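Side-chain contacts in oxysterol-binding protein homolog 1 (Saccharomyces cerevisiae, PDB 5H28), which carries sterols and other lipids between membranes without vesicles, its ankyrin-repeat domain, the part described here, targeting it to the nucleus-vacuole junction through NVJ1: residues A[2-5]-A[6-10]; A[16-19]-A[20-24]; A[41-44]-A[45-48]. One frame throughout, in Å; residues are numbered along the deposited sequence.

Contact 1: residues A[2-5]-A[6-10]; sequences KPLL and KLKLL
Leu4 and Lys8 meet because both place CG anti to the backbone N, beside the carbonyl carbon (chi1 -179° and 178°), while the lysine chain then folds twice, at chi3 and chi4, and comes back along the helix. Its CE thereby lies 3.7 Å from Leu4 CD2, the two side chains slanting across one another one turn apart. NZ turns off to hydrogen-bond Gln28 OE1, so the aliphatic part of the lysine does the packing and its charged end is held elsewhere. Beneath the side chains runs a regular ladder of i to i+4 bonds: Lys6 N donates to Lys2 O at 2.9 Å, and Leu9 N to Leu5 O at 2.9 Å. Between these rungs Leu7 N reaches Pro3 O at 3.1 Å and Lys8 N reaches Leu4 O at 3.0 Å. Pro3 has no N-H to give, which costs nothing in the first turn, where no preceding carbonyl awaits one. The buried face of helix 2-15 carries Leu5, Leu9 and Leu10: Leu5 and Leu9 rest on Phe29 and helix 35-42, Leu9 also on Leu21 of helix 18-28, and Leu10 on Tyr47 of helix 44-51.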
loop_
_atom_site.group_PDB
_atom_site.type_symbol
_atom_site.label_atom_id
_atom_site.label_comp_id
_atom_site.label_asym_id
_atom_site.label_seq_id
_atom_site.Cartn_x
_atom_site.Cartn_y
_atom_site.Cartn_z
ATOM N N LYS A 2 -29.936 -8.262 10.556
ATOM C CA LYS A 2 -28.500 -8.440 10.363
ATOM C C LYS A 2 -28.061 -9.737 11.035
ATOM O O LYS A 2 -27.320 -10.524 10.448
ATOM C CB LYS A 2 -27.703 -7.267 10.940
ATOM C CG LYS A 2 -26.211 -7.567 11.040
ATOM C CD LYS A 2 -25.418 -6.408 11.607
ATOM C CE LYS A 2 -25.207 -5.323 10.574
ATOM N NZ LYS A 2 -24.253 -4.296 11.077
ATOM N N PRO A 3 -28.502 -9.974 12.284
ATOM C CA PRO A 3 -28.117 -11.208 12.973
ATOM C C PRO A 3 -28.535 -12.428 12.159
ATOM O O PRO A 3 -27.833 -13.437 12.122
ATOM C CB PRO A 3 -28.873 -11.112 14.295
ATOM C CG PRO A 3 -28.903 -9.639 14.549
ATOM C CD PRO A 3 -29.266 -9.093 13.186
ATOM N N LEU A 4 -29.686 -12.329 11.502
ATOM C CA LEU A 4 -30.179 -13.430 10.689
ATOM C C LEU A 4 -29.259 -13.646 9.492
ATOM O O LEU A 4 -28.916 -14.780 9.163
ATOM C CB LEU A 4 -31.610 -13.150 10.219
ATOM C CG LEU A 4 -32.277 -14.237 9.368
ATOM C CD1 LEU A 4 -33.788 -14.161 9.530
ATOM C CD2 LEU A 4 -31.874 -14.071 7.909
ATOM N N LEU A 5 -28.851 -12.558 8.849
ATOM C CA LEU A 5 -27.966 -12.660 7.693
ATOM C C LEU A 5 -26.600 -13.227 8.067
ATOM O O LEU A 5 -26.012 -13.993 7.305
ATOM C CB LEU A 5 -27.796 -11.289 7.034
ATOM C CG LEU A 5 -29.025 -10.729 6.317
ATOM C CD1 LEU A 5 -28.762 -9.292 5.907
ATOM C CD2 LEU A 5 -29.354 -11.584 5.101
ATOM N N LYS A 6 -26.102 -12.852 9.241
ATOM C CA LYS A 6 -24.807 -13.331 9.712
ATOM C C LYS A 6 -24.837 -14.833 9.978
ATOM O O LYS A 6 -23.926 -15.559 9.582
ATOM C CB LYS A 6 -24.407 -12.587 10.988
ATOM C CG LYS A 6 -23.101 -13.059 11.604
ATOM C CD LYS A 6 -22.751 -12.233 12.832
ATOM C CE LYS A 6 -21.524 -12.772 13.539
ATOM N NZ LYS A 6 -21.757 -14.131 14.104
ATOM N N LEU A 7 -25.887 -15.294 10.650
ATOM C CA LEU A 7 -26.031 -16.713 10.962
ATOM C C LEU A 7 -26.162 -17.519 9.671
ATOM O O LEU A 7 -25.595 -18.605 9.543
ATOM C CB LEU A 7 -27.266 -16.930 11.842
ATOM C CG LEU A 7 -27.500 -18.345 12.377
ATOM C CD1 LEU A 7 -26.383 -18.716 13.343
ATOM C CD2 LEU A 7 -28.853 -18.413 13.079
ATOM N N LYS A 8 -26.917 -16.973 8.724
ATOM C CA LYS A 8 -27.145 -17.606 7.429
ATOM C C LYS A 8 -25.833 -17.751 6.663
ATOM O O LYS A 8 -25.531 -18.808 6.107
ATOM C CB LYS A 8 -28.120 -16.757 6.605
ATOM C CG LYS A 8 -28.401 -17.280 5.207
ATOM C CD LYS A 8 -29.101 -16.228 4.349
ATOM C CE LYS A 8 -30.437 -15.806 4.932
ATOM N NZ LYS A 8 -31.415 -16.927 4.938
ATOM N N LEU A 9 -25.052 -16.677 6.637
ATOM C CA LEU A 9 -23.784 -16.688 5.927
ATOM C C LEU A 9 -22.788 -17.647 6.566
ATOM O O LEU A 9 -22.121 -18.417 5.868
ATOM C CB LEU A 9 -23.200 -15.274 5.878
ATOM C CG LEU A 9 -21.835 -15.130 5.201
ATOM C CD1 LEU A 9 -21.911 -15.680 3.788
ATOM C CD2 LEU A 9 -21.417 -13.662 5.185
ATOM N N LEU A 10 -22.685 -17.607 7.892
ATOM C CA LEU A 10 -21.765 -18.491 8.593
ATOM C C LEU A 10 -22.123 -19.957 8.357
ATOM O O LEU A 10 -21.238 -20.802 8.229
ATOM C CB LEU A 10 -21.771 -18.182 10.093
ATOM C CG LEU A 10 -20.968 -16.946 10.499
ATOM C CD1 LEU A 10 -21.317 -16.543 11.925
ATOM C CD2 LEU A 10 -19.482 -17.240 10.369
#

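Contact 2: residues A[16-19]-A[20-24]; sequences GSFP and NLQDL
Ser17 O is gripped twice: Leu21 N donates to it at 3.0 Å, and water 1 donates to it at 2.9 Å. The same water accepts from Asn20 ND2, also at 2.9 Å, so a single molecule ties the asparagine amide back to the carbonyl that begins the helix. Ser17 is the N-cap residue, and its hydroxyl supplies the capping bond. With OG swung opposite its own backbone N (chi1 169°), the hydroxyl is brought back to Asn20 N and accepts from it at 3.2 Å, a fairly straight bond, and OG also leans on Asn20 CB. Were Ser17 replaced by an alanine, Asn20 N would probably lose its capping acceptor and the first turn of the helix would be less firmly fixed. The next rung is Gln22 N to Phe18 O at 2.8 Å, almost linear at the hydrogen (169°).

On the inner side the Phe18 ring lies askew to its two neighbours. Its CD1 comes 4.1 Å from Leu21 CD2, and at CE2 it is met by the amide end of Gln22, with NE2 3.9 Å away and the amide plane turned 55° from the ring. His63 and Trp64 of helix 54-64 also meet this ring, while Leu21 also touches Ile60 and Leu13. Pro19 sits where the helix needs no N-H from it, and its O takes Asp23 N.

Chemically, then, the two sides divide the work: hydroxyl, carbonyl and water satisfy amides at the opening of helix 18-28, whereas the aromatic ring and leucine give it an apolar inner side that packs on helices 2-15 and 54-64.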
loop_
_atom_site.group_PDB
_atom_site.type_symbol
_atom_site.label_atom_id
_atom_site.label_comp_id
_atom_site.label_asym_id
_atom_site.label_seq_id
_atom_site.Cartn_x
_atom_site.Cartn_y
_atom_site.Cartn_z
ATOM N N GLY A 16 -18.787 -25.296 3.572
ATOM C CA GLY A 16 -17.680 -25.359 2.631
ATOM C C GLY A 16 -17.869 -25.485 1.129
ATOM O O GLY A 16 -16.914 -25.824 0.432
ATOM N N SER A 17 -19.064 -25.226 0.613
ATOM C CA SER A 17 -19.288 -25.314 -0.829
ATOM C C SER A 17 -19.398 -23.928 -1.455
ATOM O O SER A 17 -20.317 -23.175 -1.137
ATOM C CB SER A 17 -20.568 -26.098 -1.125
ATOM O OG SER A 17 -20.936 -25.970 -2.489
ATOM N N PHE A 18 -18.472 -23.578 -2.346
ATOM C CA PHE A 18 -18.562 -22.265 -2.972
ATOM C C PHE A 18 -19.790 -22.169 -3.876
ATOM O O PHE A 18 -20.496 -21.166 -3.855
ATOM C CB PHE A 18 -17.309 -21.923 -3.781
ATOM C CG PHE A 18 -17.351 -20.544 -4.376
ATOM C CD1 PHE A 18 -17.313 -19.420 -3.556
ATOM C CD2 PHE A 18 -17.489 -20.367 -5.748
ATOM C CE1 PHE A 18 -17.417 -18.137 -4.097
ATOM C CE2 PHE A 18 -17.594 -19.093 -6.295
ATOM C CZ PHE A 18 -17.557 -17.977 -5.470
ATOM N N PRO A 19 -20.058 -23.202 -4.695
ATOM C CA PRO A 19 -21.238 -23.118 -5.561
ATOM C C PRO A 19 -22.509 -22.826 -4.757
ATOM O O PRO A 19 -23.354 -22.032 -5.175
ATOM C CB PRO A 19 -21.267 -24.488 -6.229
ATOM C CG PRO A 19 -19.818 -24.805 -6.367
ATOM C CD PRO A 19 -19.259 -24.398 -5.016
ATOM N N ASN A 20 -22.631 -23.468 -3.599
ATOM C CA ASN A 20 -23.790 -23.270 -2.730
ATOM C C ASN A 20 -23.822 -21.845 -2.175
ATOM O O ASN A 20 -24.881 -21.223 -2.088
ATOM C CB ASN A 20 -23.756 -24.281 -1.582
ATOM C CG ASN A 20 -24.878 -24.077 -0.585
ATOM O OD1 ASN A 20 -26.057 -24.226 -0.913
ATOM N ND2 ASN A 20 -24.515 -23.735 0.646
ATOM N N LEU A 21 -22.653 -21.334 -1.794
ATOM C CA LEU A 21 -22.542 -19.979 -1.264
ATOM C C LEU A 21 -22.961 -18.968 -2.330
ATOM O O LEU A 21 -23.720 -18.039 -2.060
ATOM C CB LEU A 21 -21.098 -19.698 -0.834
ATOM C CG LEU A 21 -20.786 -18.252 -0.437
ATOM C CD1 LEU A 21 -21.521 -17.899 0.846
ATOM C CD2 LEU A 21 -19.285 -18.076 -0.255
ATOM N N GLN A 22 -22.456 -19.164 -3.543
ATOM C CA GLN A 22 -22.749 -18.286 -4.667
ATOM C C GLN A 22 -24.252 -18.198 -4.913
ATOM O O GLN A 22 -24.796 -17.110 -5.120
ATOM C CB GLN A 22 -22.030 -18.813 -5.908
ATOM C CG GLN A 22 -22.083 -17.908 -7.121
ATOM C CD GLN A 22 -21.094 -18.341 -8.187
ATOM O OE1 GLN A 22 -21.079 -19.500 -8.598
ATOM N NE2 GLN A 22 -20.260 -17.411 -8.635
ATOM N N ASP A 23 -24.925 -19.344 -4.879
ATOM C CA ASP A 23 -26.364 -19.375 -5.096
ATOM C C ASP A 23 -27.107 -18.713 -3.938
ATOM O O ASP A 23 -28.090 -18.004 -4.146
ATOM C CB ASP A 23 -26.843 -20.818 -5.270
ATOM C CG ASP A 23 -26.531 -21.372 -6.647
ATOM O OD1 ASP A 23 -27.000 -20.781 -7.644
ATOM O OD2 ASP A 23 -25.823 -22.398 -6.737
ATOM N N LEU A 24 -26.628 -18.941 -2.720
ATOM C CA LEU A 24 -27.242 -18.366 -1.529
ATOM C C LEU A 24 -27.215 -16.839 -1.597
ATOM O O LEU A 24 -28.222 -16.174 -1.342
ATOM C CB LEU A 24 -26.499 -18.861 -0.283
ATOM C CG LEU A 24 -26.925 -18.382 1.109
ATOM C CD1 LEU A 24 -26.487 -16.948 1.314
ATOM C CD2 LEU A 24 -28.425 -18.531 1.278
HETATM O O HOH W 1 -21.712 -23.931 1.277
#

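Contact 3: residues A[41-44]-A[45-48]; sequences LHLM and LHYA
Leu43 touches Tyr47 from its CB outward: CB lies 3.6 Å from Tyr47 CE2. CG, set opposite the carbonyl carbon (chi1 -68°), then sends the two methyls to different rings. CD1 follows the tyrosine to its end and lies 3.8 Å from Tyr47 OH, whereas CD2 turns to His46 and sits over one face of the imidazole, 4.2 Å from the ring centroid and 19° off the normal. This is a CH-pi contact, displaced toward the rim near ND1.

The histidine is also fixed at its edge. Water 3 lies in the ring plane 2.7 Å from His46 ND1, donates to His42 O and accepts from His46 N, while NE2 is bonded to the carbonyl of Asn87; both ring nitrogens are therefore engaged and the ring's rotation is pinned. Water 2 accepts from Leu45 N at 2.9 Å and lies 2.8 Å from Leu41 O. The chain resumes helical bonding at Leu43, the N-cap residue, whose O takes Tyr47 N at 3.0 Å; Met44 O takes Ala48 N.

Met44 and Tyr47 face helix 2-15, Leu45 and Ala48 the helix 54-64, and Leu45 and His46 also reach Pro89 at the start of helix 89-95. Residues 41-48 fall in the predicted first ankyrin repeat, where Leu43 to His46 probably correspond to the TPLH motif, with Leu43 in the place of the consensus threonine and the histidine bonding, as in that motif, to backbone of the following repeat.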
loop_
_atom_site.group_PDB
_atom_site.type_symbol
_atom_site.label_atom_id
_atom_site.label_comp_id
_atom_site.label_asym_id
_atom_site.label_seq_id
_atom_site.Cartn_x
_atom_site.Cartn_y
_atom_site.Cartn_z
ATOM N N LEU A 41 -22.096 -8.552 3.987
ATOM C CA LEU A 41 -21.263 -8.934 2.850
ATOM C C LEU A 41 -19.857 -8.360 3.001
ATOM O O LEU A 41 -18.881 -9.011 2.637
ATOM C CB LEU A 41 -21.887 -8.459 1.532
ATOM C CG LEU A 41 -23.110 -9.236 1.041
ATOM C CD1 LEU A 41 -23.673 -8.559 -0.199
ATOM C CD2 LEU A 41 -22.724 -10.678 0.735
ATOM N N HIS A 42 -19.752 -7.144 3.538
ATOM C CA HIS A 42 -18.447 -6.518 3.747
ATOM C C HIS A 42 -17.587 -7.311 4.733
ATOM O O HIS A 42 -16.363 -7.205 4.719
ATOM C CB HIS A 42 -18.601 -5.085 4.273
ATOM C CG HIS A 42 -18.758 -4.056 3.197
ATOM N ND1 HIS A 42 -19.931 -3.882 2.496
ATOM C CD2 HIS A 42 -17.880 -3.159 2.690
ATOM C CE1 HIS A 42 -19.768 -2.923 1.600
ATOM N NE2 HIS A 42 -18.532 -2.468 1.697
ATOM N N LEU A 43 -18.225 -8.100 5.591
ATOM C CA LEU A 43 -17.486 -8.896 6.568
ATOM C C LEU A 43 -17.392 -10.364 6.172
ATOM O O LEU A 43 -16.884 -11.184 6.931
ATOM C CB LEU A 43 -18.140 -8.782 7.949
ATOM C CG LEU A 43 -18.053 -7.404 8.611
ATOM C CD1 LEU A 43 -18.941 -7.373 9.844
ATOM C CD2 LEU A 43 -16.612 -7.095 8.981
ATOM N N MET A 44 -17.863 -10.695 4.973
ATOM C CA MET A 44 -17.832 -12.080 4.529
ATOM C C MET A 44 -16.443 -12.707 4.515
ATOM O O MET A 44 -16.280 -13.855 4.927
ATOM C CB MET A 44 -18.479 -12.210 3.149
ATOM C CG MET A 44 -18.429 -13.630 2.584
ATOM S SD MET A 44 -19.548 -13.871 1.191
ATOM C CE MET A 44 -18.960 -12.611 0.067
ATOM N N LEU A 45 -15.441 -11.968 4.052
ATOM C CA LEU A 45 -14.092 -12.517 4.020
ATOM C C LEU A 45 -13.584 -12.780 5.440
ATOM O O LEU A 45 -12.871 -13.758 5.671
ATOM C CB LEU A 45 -13.140 -11.587 3.263
ATOM C CG LEU A 45 -11.736 -12.151 3.015
ATOM C CD1 LEU A 45 -11.832 -13.507 2.326
ATOM C CD2 LEU A 45 -10.942 -11.170 2.161
ATOM N N HIS A 46 -13.952 -11.917 6.388
ATOM C CA HIS A 46 -13.550 -12.119 7.779
ATOM C C HIS A 46 -14.140 -13.436 8.265
ATOM O O HIS A 46 -13.446 -14.272 8.844
ATOM C CB HIS A 46 -14.094 -11.008 8.687
ATOM C CG HIS A 46 -13.317 -9.731 8.635
ATOM N ND1 HIS A 46 -13.359 -8.871 7.558
ATOM C CD2 HIS A 46 -12.501 -9.152 9.547
ATOM C CE1 HIS A 46 -12.603 -7.818 7.812
ATOM N NE2 HIS A 46 -12.070 -7.963 9.013
ATOM N N TYR A 47 -15.436 -13.611 8.036
ATOM C CA TYR A 47 -16.106 -14.822 8.481
ATOM C C TYR A 47 -15.590 -16.066 7.774
ATOM O O TYR A 47 -15.507 -17.132 8.377
ATOM C CB TYR A 47 -17.622 -14.690 8.295
ATOM C CG TYR A 47 -18.234 -13.604 9.156
ATOM C CD1 TYR A 47 -17.921 -13.508 10.510
ATOM C CD2 TYR A 47 -19.118 -12.672 8.617
ATOM C CE1 TYR A 47 -18.470 -12.508 11.308
ATOM C CE2 TYR A 47 -19.674 -11.664 9.410
ATOM C CZ TYR A 47 -19.343 -11.591 10.752
ATOM O OH TYR A 47 -19.879 -10.600 11.544
ATOM N N ALA A 48 -15.233 -15.934 6.502
ATOM C CA ALA A 48 -14.722 -17.075 5.757
ATOM C C ALA A 48 -13.374 -17.499 6.319
ATOM O O ALA A 48 -13.094 -18.688 6.438
ATOM C CB ALA A 48 -14.592 -16.729 4.288
HETATM O O HOH W 2 -16.150 -9.702 2.400
HETATM O O HOH W 3 -14.454 -9.051 5.068
#

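From the N terminus the chain meets contact 1 early in helix 2-15, contact 2 at the start of helix 18-28, and contact 3 where helix 35-42 gives way to helix 44-51. Each lies within one continuous run of residues, so none closes a long loop, and they follow in series without nesting or crossing. Contact 1 touches both others: Lys8 CD packs on Leu24 CD2 at 3.9 Å, while Lys6 packs on Tyr47 and Leu9 on Met44. Contacts 2 and 3 approach to about 4 Å between nearest atoms without touching; helix 2-15 packs against both helix 18-28 and helix 44-51 of the first predicted repeat.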